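CRISPR-associated endoribonuclease Cse3 (Thermus thermophilus, PDB 2Y8Y) cuts CRISPR transcripts into mature crRNAs for prokaryotic antiviral defence, and keeps hold of the processed RNA as a monomer. Local coordinates at residues R20-L23 against E28-R31; L64-T69 against L208-V213; P107-A112 against K116-K121. All coordinates share one frame; numbering follows the deposited sequence.

Contact 1 of 3, residues R20-L23 against E28-R31. With nucleotides of chain B.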
loop_
_atom_site.group_PDB
_atom_site.type_symbol
_atom_site.label_atom_id
_atom_site.label_comp_id
_atom_site.label_asym_id
_atom_site.label_seq_id
_atom_site.Cartn_x
_atom_site.Cartn_y
_atom_site.Cartn_z
ATOM N N ARG A 20 -15.412 -2.837 13.089
ATOM C CA ARG A 20 -16.200 -3.464 12.028
ATOM C C ARG A 20 -16.606 -2.447 10.963
ATOM O O ARG A 20 -16.600 -2.745 9.770
ATOM C CB ARG A 20 -17.435 -4.165 12.603
ATOM C CG ARG A 20 -17.114 -5.369 13.465
ATOM C CD ARG A 20 -18.380 -6.153 13.783
ATOM N NE ARG A 20 -19.420 -5.298 14.347
ATOM C CZ ARG A 20 -19.640 -5.146 15.648
ATOM N NH1 ARG A 20 -18.889 -5.790 16.531
ATOM N NH2 ARG A 20 -20.611 -4.347 16.071
ATOM N N ARG A 21 -16.941 -1.238 11.402
ATOM C CA ARG A 21 -17.287 -0.155 10.486
ATOM C C ARG A 21 -16.134 0.168 9.538
ATOM O O ARG A 21 -16.315 0.239 8.324
ATOM C CB ARG A 21 -17.653 1.101 11.271
ATOM C CG ARG A 21 -17.883 2.327 10.404
ATOM C CD ARG A 21 -17.715 3.596 11.220
ATOM N NE ARG A 21 -16.355 3.722 11.740
ATOM C CZ ARG A 21 -16.043 4.287 12.900
ATOM N NH1 ARG A 21 -16.997 4.785 13.678
ATOM N NH2 ARG A 21 -14.775 4.353 13.284
ATOM N N ASP A 22 -14.947 0.370 10.100
ATOM C CA ASP A 22 -13.778 0.685 9.290
ATOM C C ASP A 22 -13.382 -0.468 8.386
ATOM O O ASP A 22 -12.894 -0.260 7.281
ATOM C CB ASP A 22 -12.590 1.065 10.171
ATOM C CG ASP A 22 -12.800 2.372 10.896
ATOM O OD1 ASP A 22 -13.791 3.069 10.587
ATOM O OD2 ASP A 22 -11.970 2.707 11.769
ATOM N N LEU A 23 -13.581 -1.693 8.857
ATOM C CA LEU A 23 -13.224 -2.856 8.051
ATOM C C LEU A 23 -14.128 -2.985 6.830
ATOM O O LEU A 23 -13.704 -3.484 5.783
ATOM C CB LEU A 23 -13.269 -4.129 8.896
ATOM C CG LEU A 23 -12.096 -4.311 9.864
ATOM C CD1 LEU A 23 -12.397 -5.425 10.844
ATOM C CD2 LEU A 23 -10.814 -4.593 9.106
ATOM N N GLU A 28 -13.951 4.966 5.750
ATOM C CA GLU A 28 -13.947 5.137 7.200
ATOM C C GLU A 28 -12.598 4.759 7.805
ATOM O O GLU A 28 -12.111 5.405 8.727
ATOM C CB GLU A 28 -15.071 4.321 7.845
ATOM C CG GLU A 28 -16.469 4.859 7.590
ATOM C CD GLU A 28 -16.679 6.254 8.153
ATOM O OE1 GLU A 28 -15.935 6.656 9.075
ATOM O OE2 GLU A 28 -17.589 6.955 7.668
ATOM N N MET A 29 -11.994 3.698 7.290
ATOM C CA MET A 29 -10.670 3.315 7.763
ATOM C C MET A 29 -9.690 4.471 7.574
ATOM O O MET A 29 -8.896 4.773 8.458
ATOM C CB MET A 29 -10.176 2.075 7.033
ATOM C CG MET A 29 -8.804 1.602 7.484
ATOM S SD MET A 29 -8.889 0.867 9.134
ATOM C CE MET A 29 -9.711 -0.682 8.755
ATOM N N HIS A 30 -9.764 5.126 6.422
ATOM C CA HIS A 30 -8.911 6.276 6.138
ATOM C C HIS A 30 -9.106 7.388 7.169
ATOM O O HIS A 30 -8.132 7.982 7.640
ATOM C CB HIS A 30 -9.201 6.799 4.726
ATOM C CG HIS A 30 -8.489 8.069 4.382
ATOM N ND1 HIS A 30 -7.121 8.143 4.216
ATOM C CD2 HIS A 30 -8.959 9.316 4.157
ATOM C CE1 HIS A 30 -6.781 9.377 3.905
ATOM N NE2 HIS A 30 -7.879 10.113 3.861
ATOM N N ARG A 31 -10.359 7.680 7.500
ATOM C CA ARG A 31 -10.653 8.716 8.490
ATOM C C ARG A 31 -9.996 8.393 9.831
ATOM O O ARG A 31 -9.386 9.258 10.464
ATOM C CB ARG A 31 -12.162 8.898 8.666
ATOM C CG ARG A 31 -12.879 9.424 7.430
ATOM C CD ARG A 31 -14.388 9.475 7.640
ATOM N NE ARG A 31 -14.813 10.609 8.459
ATOM C CZ ARG A 31 -15.202 11.780 7.965
ATOM N NH1 ARG A 31 -15.216 11.977 6.655
ATOM N NH2 ARG A 31 -15.579 12.759 8.779
ATOM P P A B 18 -11.110 11.575 1.509
ATOM O OP1 A B 18 -11.081 10.171 1.063
ATOM O OP2 A B 18 -12.305 12.401 1.194
ATOM O "O5'" A B 18 -10.798 11.640 3.069
ATOM C "C5'" A B 18 -10.923 12.850 3.801
ATOM C "C4'" A B 18 -11.032 12.576 5.279
ATOM O "O4'" A B 18 -9.767 12.073 5.787
ATOM C "C3'" A B 18 -11.319 13.773 6.167
ATOM O "O3'" A B 18 -12.679 14.164 6.159
ATOM C "C2'" A B 18 -10.829 13.287 7.524
ATOM O "O2'" A B 18 -11.760 12.383 8.104
ATOM C "C1'" A B 18 -9.581 12.507 7.120
ATOM N N9 A B 18 -8.377 13.355 7.176
ATOM C C8 A B 18 -7.651 13.898 6.143
ATOM N N7 A B 18 -6.631 14.623 6.544
ATOM C C5 A B 18 -6.702 14.564 7.932
ATOM C C6 A B 18 -5.915 15.117 8.962
ATOM N N6 A B 18 -4.847 15.891 8.750
ATOM N N1 A B 18 -6.267 14.846 10.237
ATOM C C2 A B 18 -7.337 14.077 10.469
ATOM N N3 A B 18 -8.149 13.501 9.586
ATOM C C4 A B 18 -7.774 13.787 8.330
#

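Contact 2 of 3, residues L64-T69 against L208-V213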
loop_
_atom_site.group_PDB
_atom_site.type_symbol
_atom_site.label_atom_id
_atom_site.label_comp_id
_atom_site.label_asym_id
_atom_site.label_seq_id
_atom_site.Cartn_x
_atom_site.Cartn_y
_atom_site.Cartn_z
ATOM N N LEU A 64 -1.824 -3.275 8.224
ATOM C CA LEU A 64 -0.459 -2.765 8.244
ATOM C C LEU A 64 -0.468 -1.317 7.794
ATOM O O LEU A 64 -0.992 -0.998 6.724
ATOM C CB LEU A 64 0.442 -3.588 7.322
ATOM C CG LEU A 64 0.802 -4.998 7.800
ATOM C CD1 LEU A 64 -0.428 -5.763 8.202
ATOM C CD2 LEU A 64 1.568 -5.753 6.729
ATOM N N VAL A 65 0.102 -0.435 8.610
ATOM C CA VAL A 65 0.097 0.993 8.313
ATOM C C VAL A 65 1.513 1.498 8.190
ATOM O O VAL A 65 2.322 1.299 9.093
ATOM C CB VAL A 65 -0.569 1.807 9.441
ATOM C CG1 VAL A 65 -0.674 3.276 9.037
ATOM C CG2 VAL A 65 -1.930 1.227 9.799
ATOM N N GLN A 66 1.811 2.167 7.084
ATOM C CA GLN A 66 3.093 2.827 6.921
ATOM C C GLN A 66 2.903 4.332 6.951
ATOM O O GLN A 66 2.029 4.887 6.260
ATOM C CB GLN A 66 3.719 2.442 5.587
ATOM C CG GLN A 66 5.062 3.096 5.363
ATOM C CD GLN A 66 5.684 2.657 4.064
ATOM O OE1 GLN A 66 6.207 1.545 3.960
ATOM N NE2 GLN A 66 5.612 3.515 3.046
ATOM N N THR A 67 3.719 4.993 7.762
ATOM C CA THR A 67 3.729 6.442 7.805
ATOM C C THR A 67 5.165 6.928 7.697
ATOM O O THR A 67 6.095 6.215 8.050
ATOM C CB THR A 67 3.092 6.976 9.099
ATOM O OG1 THR A 67 3.755 6.405 10.235
ATOM C CG2 THR A 67 1.616 6.611 9.166
ATOM N N LEU A 68 5.332 8.129 7.174
ATOM C CA LEU A 68 6.650 8.741 7.069
ATOM C C LEU A 68 7.038 9.466 8.352
ATOM O O LEU A 68 8.211 9.785 8.554
ATOM C CB LEU A 68 6.667 9.722 5.898
ATOM C CG LEU A 68 6.309 9.111 4.540
ATOM C CD1 LEU A 68 6.388 10.169 3.448
ATOM C CD2 LEU A 68 7.230 7.969 4.206
ATOM N N THR A 69 6.055 9.721 9.209
ATOM C CA THR A 69 6.302 10.426 10.465
ATOM C C THR A 69 5.816 9.559 11.607
ATOM O O THR A 69 5.089 8.603 11.408
ATOM C CB THR A 69 5.613 11.801 10.488
ATOM O OG1 THR A 69 4.186 11.649 10.594
ATOM C CG2 THR A 69 5.947 12.585 9.218
ATOM N N LEU A 208 -4.892 0.941 -0.824
ATOM C CA LEU A 208 -4.150 0.430 -1.967
ATOM C C LEU A 208 -2.844 1.208 -2.077
ATOM O O LEU A 208 -2.704 2.291 -1.498
ATOM C CB LEU A 208 -4.981 0.557 -3.257
ATOM C CG LEU A 208 -6.328 -0.160 -3.180
ATOM C CD1 LEU A 208 -7.097 0.104 -4.476
ATOM C CD2 LEU A 208 -6.114 -1.655 -2.967
ATOM N N GLY A 209 -1.894 0.642 -2.798
ATOM C CA GLY A 209 -0.677 1.347 -3.137
ATOM C C GLY A 209 0.506 1.121 -2.217
ATOM O O GLY A 209 1.599 1.598 -2.516
ATOM N N LEU A 210 0.325 0.388 -1.117
ATOM C CA LEU A 210 1.466 0.135 -0.233
ATOM C C LEU A 210 2.364 -0.958 -0.808
ATOM O O LEU A 210 1.996 -2.145 -0.814
ATOM C CB LEU A 210 1.001 -0.247 1.176
ATOM C CG LEU A 210 2.112 -0.614 2.180
ATOM C CD1 LEU A 210 3.148 0.493 2.303
ATOM C CD2 LEU A 210 1.476 -0.932 3.540
ATOM N N LEU A 211 3.527 -0.567 -1.313
ATOM C CA LEU A 211 4.492 -1.560 -1.775
ATOM C C LEU A 211 5.325 -1.959 -0.574
ATOM O O LEU A 211 6.042 -1.131 0.002
ATOM C CB LEU A 211 5.382 -1.004 -2.888
ATOM C CG LEU A 211 6.522 -1.902 -3.365
ATOM C CD1 LEU A 211 6.008 -3.204 -3.961
ATOM C CD2 LEU A 211 7.338 -1.179 -4.408
ATOM N N SER A 212 5.180 -3.216 -0.177
ATOM C CA SER A 212 5.958 -3.787 0.913
ATOM C C SER A 212 7.068 -4.654 0.348
ATOM O O SER A 212 6.816 -5.486 -0.529
ATOM C CB SER A 212 5.065 -4.659 1.805
ATOM O OG SER A 212 3.987 -3.926 2.357
ATOM N N VAL A 213 8.292 -4.492 0.849
ATOM C CA VAL A 213 9.400 -5.331 0.404
ATOM C C VAL A 213 10.122 -5.906 1.601
ATOM O O VAL A 213 10.135 -5.304 2.679
ATOM C CB VAL A 213 10.425 -4.574 -0.472
ATOM C CG1 VAL A 213 9.788 -4.134 -1.778
ATOM C CG2 VAL A 213 11.035 -3.373 0.269
HETATM O O HOH W 1 7.461 0.117 1.976
#

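Contact 3 of 3, residues P107-A112 against K116-K121. With nucleotides of chain B.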
loop_
_atom_site.group_PDB
_atom_site.type_symbol
_atom_site.label_atom_id
_atom_site.label_comp_id
_atom_site.label_asym_id
_atom_site.label_seq_id
_atom_site.Cartn_x
_atom_site.Cartn_y
_atom_site.Cartn_z
ATOM N N PRO A 107 -4.495 -1.114 -10.666
ATOM C CA PRO A 107 -3.872 -0.852 -11.968
ATOM C C PRO A 107 -4.835 -0.072 -12.850
ATOM O O PRO A 107 -5.999 -0.456 -12.992
ATOM C CB PRO A 107 -3.605 -2.259 -12.530
ATOM C CG PRO A 107 -3.538 -3.162 -11.289
ATOM C CD PRO A 107 -4.570 -2.558 -10.365
ATOM N N ALA A 108 -4.356 1.022 -13.436
ATOM C CA ALA A 108 -5.233 1.973 -14.104
ATOM C C ALA A 108 -4.499 2.717 -15.199
ATOM O O ALA A 108 -3.272 2.667 -15.292
ATOM C CB ALA A 108 -5.805 2.976 -13.079
ATOM N N LYS A 109 -5.274 3.378 -16.045
ATOM C CA LYS A 109 -4.756 4.309 -17.046
ATOM C C LYS A 109 -5.724 5.470 -17.138
ATOM O O LYS A 109 -6.899 5.346 -16.779
ATOM C CB LYS A 109 -4.647 3.630 -18.413
ATOM C CG LYS A 109 -6.005 3.282 -19.011
ATOM C CD LYS A 109 -5.909 2.388 -20.237
ATOM C CE LYS A 109 -5.333 3.105 -21.427
ATOM N NZ LYS A 109 -5.495 2.259 -22.650
ATOM N N ARG A 110 -5.241 6.610 -17.614
ATOM C CA ARG A 110 -6.151 7.704 -17.939
ATOM C C ARG A 110 -6.410 7.656 -19.439
ATOM O O ARG A 110 -5.481 7.720 -20.240
ATOM C CB ARG A 110 -5.577 9.067 -17.526
ATOM C CG ARG A 110 -6.624 10.189 -17.636
ATOM C CD ARG A 110 -6.122 11.539 -17.096
ATOM N NE ARG A 110 -5.700 11.469 -15.707
ATOM C CZ ARG A 110 -6.531 11.452 -14.671
ATOM N NH1 ARG A 110 -7.845 11.502 -14.864
ATOM N NH2 ARG A 110 -6.050 11.367 -13.439
ATOM N N LEU A 111 -7.672 7.479 -19.813
ATOM C CA LEU A 111 -8.030 7.437 -21.220
ATOM C C LEU A 111 -7.750 8.769 -21.905
ATOM O O LEU A 111 -8.179 9.824 -21.437
ATOM C CB LEU A 111 -9.504 7.078 -21.391
ATOM C CG LEU A 111 -9.911 5.695 -20.885
ATOM C CD1 LEU A 111 -11.424 5.557 -20.906
ATOM C CD2 LEU A 111 -9.262 4.604 -21.715
ATOM N N ALA A 112 -7.064 8.710 -23.041
ATOM C CA ALA A 112 -6.744 9.921 -23.788
ATOM C C ALA A 112 -8.020 10.596 -24.287
ATOM O O ALA A 112 -8.107 11.825 -24.320
ATOM C CB ALA A 112 -5.823 9.591 -24.945
ATOM N N LYS A 116 -10.667 10.355 -18.252
ATOM C CA LYS A 116 -11.059 9.626 -17.042
ATOM C C LYS A 116 -10.089 8.506 -16.729
ATOM O O LYS A 116 -9.706 7.752 -17.620
ATOM C CB LYS A 116 -12.453 9.017 -17.190
ATOM C CG LYS A 116 -13.551 10.033 -17.495
ATOM C CD LYS A 116 -13.568 11.150 -16.462
ATOM C CE LYS A 116 -14.702 12.130 -16.715
ATOM N NZ LYS A 116 -14.475 12.924 -17.950
ATOM N N ARG A 117 -9.714 8.385 -15.460
ATOM C CA ARG A 117 -8.893 7.255 -15.036
ATOM C C ARG A 117 -9.786 6.034 -14.826
ATOM O O ARG A 117 -10.795 6.099 -14.115
ATOM C CB ARG A 117 -8.106 7.578 -13.760
ATOM C CG ARG A 117 -6.996 6.589 -13.457
ATOM C CD ARG A 117 -6.210 7.055 -12.239
ATOM N NE ARG A 117 -7.038 6.932 -11.047
ATOM C CZ ARG A 117 -7.257 7.915 -10.180
ATOM N NH1 ARG A 117 -6.695 9.111 -10.360
ATOM N NH2 ARG A 117 -8.056 7.697 -9.138
ATOM N N VAL A 118 -9.418 4.928 -15.466
ATOM C CA VAL A 118 -10.212 3.710 -15.415
ATOM C C VAL A 118 -9.330 2.527 -15.082
ATOM O O VAL A 118 -8.120 2.555 -15.319
ATOM C CB VAL A 118 -10.921 3.439 -16.753
ATOM C CG1 VAL A 118 -11.859 4.594 -17.101
ATOM C CG2 VAL A 118 -9.903 3.198 -17.896
ATOM N N ALA A 119 -9.926 1.478 -14.534
ATOM C CA ALA A 119 -9.148 0.291 -14.207
ATOM C C ALA A 119 -8.751 -0.466 -15.465
ATOM O O ALA A 119 -9.488 -0.513 -16.453
ATOM C CB ALA A 119 -9.934 -0.617 -13.260
ATOM N N LEU A 120 -7.573 -1.073 -15.431
ATOM C CA LEU A 120 -7.172 -1.971 -16.494
ATOM C C LEU A 120 -7.958 -3.258 -16.362
ATOM O O LEU A 120 -8.236 -3.710 -15.248
ATOM C CB LEU A 120 -5.672 -2.251 -16.401
ATOM C CG LEU A 120 -4.824 -0.995 -16.592
ATOM C CD1 LEU A 120 -3.335 -1.310 -16.403
ATOM C CD2 LEU A 120 -5.055 -0.396 -17.971
ATOM N N LYS A 121 -8.293 -3.850 -17.496
ATOM C CA LYS A 121 -9.228 -4.962 -17.526
ATOM C C LYS A 121 -8.615 -6.349 -17.384
ATOM O O LYS A 121 -9.148 -7.181 -16.656
ATOM C CB LYS A 121 -10.062 -4.894 -18.802
ATOM C CG LYS A 121 -10.862 -3.608 -18.911
ATOM C CD LYS A 121 -11.864 -3.658 -20.044
ATOM C CE LYS A 121 -12.724 -2.403 -20.056
ATOM N NZ LYS A 121 -13.754 -2.463 -21.125
ATOM P P G B 12 -5.133 5.568 -24.457
ATOM O OP1 G B 12 -4.725 4.149 -24.281
ATOM O OP2 G B 12 -6.436 6.007 -23.923
ATOM O "O5'" G B 12 -3.980 6.522 -23.934
ATOM C "C5'" G B 12 -3.702 6.624 -22.553
ATOM C "C4'" G B 12 -2.442 7.398 -22.320
ATOM O "O4'" G B 12 -2.635 8.774 -22.722
ATOM C "C3'" G B 12 -1.983 7.511 -20.884
ATOM O "O3'" G B 12 -1.343 6.342 -20.433
ATOM C "C2'" G B 12 -1.063 8.719 -20.953
ATOM O "O2'" G B 12 0.164 8.370 -21.573
ATOM C "C1'" G B 12 -1.840 9.612 -21.912
ATOM N N9 G B 12 -2.720 10.551 -21.210
ATOM C C8 G B 12 -4.083 10.485 -21.049
ATOM N N7 G B 12 -4.558 11.505 -20.388
ATOM C C5 G B 12 -3.435 12.289 -20.133
ATOM C C6 G B 12 -3.314 13.527 -19.469
ATOM O O6 G B 12 -4.215 14.205 -18.956
ATOM N N1 G B 12 -1.979 13.946 -19.431
ATOM C C2 G B 12 -0.904 13.290 -19.976
ATOM N N2 G B 12 0.310 13.861 -19.850
ATOM N N3 G B 12 -1.009 12.134 -20.602
ATOM C C4 G B 12 -2.293 11.712 -20.634
ATOM O "O5'" U B 1 -14.310 6.239 -18.221
ATOM C "C5'" U B 1 -15.684 6.253 -18.600
ATOM C "C4'" U B 1 -16.556 5.697 -17.510
ATOM O "O4'" U B 1 -16.924 4.349 -17.856
ATOM C "C3'" U B 1 -15.899 5.645 -16.139
ATOM O "O3'" U B 1 -16.791 6.133 -15.147
ATOM C "C2'" U B 1 -15.573 4.168 -15.890
ATOM O "O2'" U B 1 -16.023 3.677 -14.642
ATOM C "C1'" U B 1 -16.227 3.415 -17.058
ATOM N N1 U B 1 -15.238 2.757 -17.933
ATOM C C2 U B 1 -14.303 1.928 -17.350
ATOM O O2 U B 1 -14.277 1.671 -16.155
ATOM N N3 U B 1 -13.403 1.380 -18.229
ATOM C C4 U B 1 -13.322 1.585 -19.589
ATOM O O4 U B 1 -12.439 1.009 -20.225
ATOM C C5 U B 1 -14.311 2.476 -20.114
ATOM C C6 U B 1 -15.205 3.021 -19.282
ATOM P P U B 13 -1.230 6.026 -18.873
ATOM O OP1 U B 13 -0.755 4.628 -18.759
ATOM O OP2 U B 13 -2.499 6.400 -18.229
ATOM O "O5'" U B 13 -0.108 7.033 -18.371
ATOM C "C5'" U B 13 1.248 6.860 -18.716
ATOM C "C4'" U B 13 2.077 7.969 -18.139
ATOM O "O4'" U B 13 1.670 9.237 -18.716
ATOM C "C3'" U B 13 1.913 8.210 -16.653
ATOM O "O3'" U B 13 2.584 7.260 -15.858
ATOM C "C2'" U B 13 2.436 9.633 -16.512
ATOM O "O2'" U B 13 3.849 9.669 -16.677
ATOM C "C1'" U B 13 1.795 10.264 -17.742
ATOM N N1 U B 13 0.454 10.787 -17.421
ATOM C C2 U B 13 0.396 12.048 -16.869
ATOM O O2 U B 13 1.390 12.722 -16.670
ATOM N N3 U B 13 -0.850 12.515 -16.549
ATOM C C4 U B 13 -2.038 11.823 -16.718
ATOM O O4 U B 13 -3.082 12.371 -16.376
ATOM C C5 U B 13 -1.904 10.506 -17.270
ATOM C C6 U B 13 -0.693 10.030 -17.592
HETATM O O HOH W 2 -7.154 -3.040 -12.573
HETATM O O HOH W 3 -10.099 10.910 -13.108
#

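Contact 1 of 3, residues R20-L23 against E28-R31
Asp-22 and Met-29 bring their CA atoms to 4.3 Å of each other where helix 17-24 meets helix 26-34, two successive helices joined by a very short connection. At so close a backbone approach, the carbonyl oxygen of Asp-22 is packed against apolar atoms: the Met-29 methyl CE lies 3.5 Å from Asp-22 O. The methionine chain leaves CB with CG anti to the backbone N (chi1 -179°) and then bends twice, which brings CE back against Asp-22 CB. The same methyl runs alongside Leu-23 CD2, both side chains pointing the same way. Trp-50 and Leu-12, from strands 49-52 and 5-12, pack against Met-29 as well and tie the helix pair to the four-stranded sheet.

The polar half lies on the other flank. Arg-21 bends at chi3 and grips its neighbour Asp-22 side-on, NE and NH2 both donating to one oxygen; NE to OD1 is 2.9 Å. The guanidinium holds that oxygen in its own plane but meets it from above the carboxylate, about 41° out for NE. Across the contact, Asp-22 OD1 abuts Glu-28 CB at 3.3 Å. Glu-28 OE1 stands 4.0 Å from Arg-21 NE, well out of the guanidinium plane, a long salt bridge of charge alone. Asp-22 OD2 is held by Tyr-80 and Thr-32.

Beyond this network, His-30 turns its ring edge to O5' of A18 of chain B, and Arg-31 carries O2' of that nucleotide over its guanidinium face. Tyr-27, inferred to stabilise the transition state, adjoins Glu-28. Arg-21 thus probably offsets the negative charges at Asp-22 OD1 and Glu-28 OE1, 4.4 Å apart, where the two helices meet beside the RNA-contacting His-30 and Arg-31.

Contact 2 of 3, residues L64-T69 against L208-V213
Gln-66 and Leu-210 carry this buried contact, the glutamine reaching across from strand 62-67 to a leucine of segment 208-213. From CB onward the glutamine is straight: CG lies anti to the backbone N (chi1 -180°), CD continues the line, and only the amide is turned. CB rests 3.9 Å from Leu-210 CD1. Farther out, that same methyl is 3.8 Å from Gln-66 CD, and it lies at nearly even distances from both ends of the amide, 3.6 Å to Gln-66 OE1 and 4.0 Å to Gln-66 NE2. The leucine methyl therefore sits over the flat amide group, not against one of its ends. Its sister branch goes elsewhere: Leu-210 CD2 approaches the backbone oxygen O of Leu-64 at 4.0 Å.

Both ends of the buried amide are satisfied. Gln-66 OE1 accepts from a water at 2.7 Å, and the same water donates to O of Leu-211, also at 2.7 Å, so it stitches the two segments together where their own polar atoms do not meet. Gln-66 NE2 binds Leu-196 O of helix 189-198. With an acceptor on one side and a water on the other, the amide is probably fixed in its rotation.

The two strands belong to different sheets, and the contact joins those sheets through side chains and one water. Segment 208-213 includes the end of the glycine-rich stretch near the C-terminus, a feature of RAMP-type proteins. Leu-210 also touches Leu-49 and Arg-51 on strand 49-52, the edge strand beside 62-67, while Gln-66 packs on Met-5 and Leu-7 of strand 5-12, and helix 189-198 takes up Leu-211 on its far side.

Contact 3 of 3, residues P107-A112 against K116-K121
Arg-110 and Arg-117 lie obliquely across each other, their guanidinium planes 76° apart. Arg-117 CB lies over one face of the Arg-110 group. At its edge, near the plane, sit O4 of U13 of chain B, reached by Arg-110 NE at 2.8 Å, and a water bound to NH1. G12 of chain B has its O6 in an oblique position. Arg-110 NH2 and Arg-117 NH1 come to 3.9 Å; each donates to O6 of a guanine of the RNA other than G12, which probably lets the two charges lie close. Arg-110 extends with CG anti to the backbone N (chi1 -170°), running CD past N7 of G12, and the bend at chi3 then swings NE toward O4 of U13.

These arginines project from a beta hairpin made by the end of strand 98-110 and strand 117-119. The pairing is antiparallel, 151° between strand directions, with Lys-109 and Val-118 a hydrogen-bonded pair: Val-118 N to Lys-109 O is 2.9 Å and nearly straight. Farther along, Leu-111 N binds Lys-116 O, and Leu-120 N binds Pro-107 O. Uracil O4 and guanine O6 are major-groove-edge atoms, consistent with the hairpin entering the major groove of the RNA.

Backbone and lysine hold the phosphates. Arg-110 N donates to OP2 of U13 of chain B at 2.8 Å, Ala-112 N to OP2 of G12 of chain B at 2.9 Å, and Lys-109 NZ to OP1 of G12 at 2.6 Å. On the way there the lysine crosses Leu-120 at about a right angle, its CD 3.7 Å from Leu-120 CD2. Leu-111 similarly crosses Val-118, whose CB lies 3.5 Å from N3 of U1 of chain B.

Contact 1 closes before the others open, while contact 3, a local hairpin, falls between the two segments of contact 2. Centres of contacts 1 and 2 lie about 17 Å apart, those of 2 and 3 about 23 Å, and those of 1 and 3 about 26 Å; none touches another. Contact 1 joins helices 17-24 and 26-34, which lean through Leu-23 and Met-29 on the four-stranded sheet that supplies strand 62-67 to contact 2. Contacts 2 and 3 share the other sheet, where strands 211-214 and 98-110 are neighbours. Contact 2 thus bridges the two halves of the ferredoxin-like molecule, and contacts 1 and 3, one in each half, both touch the RNA.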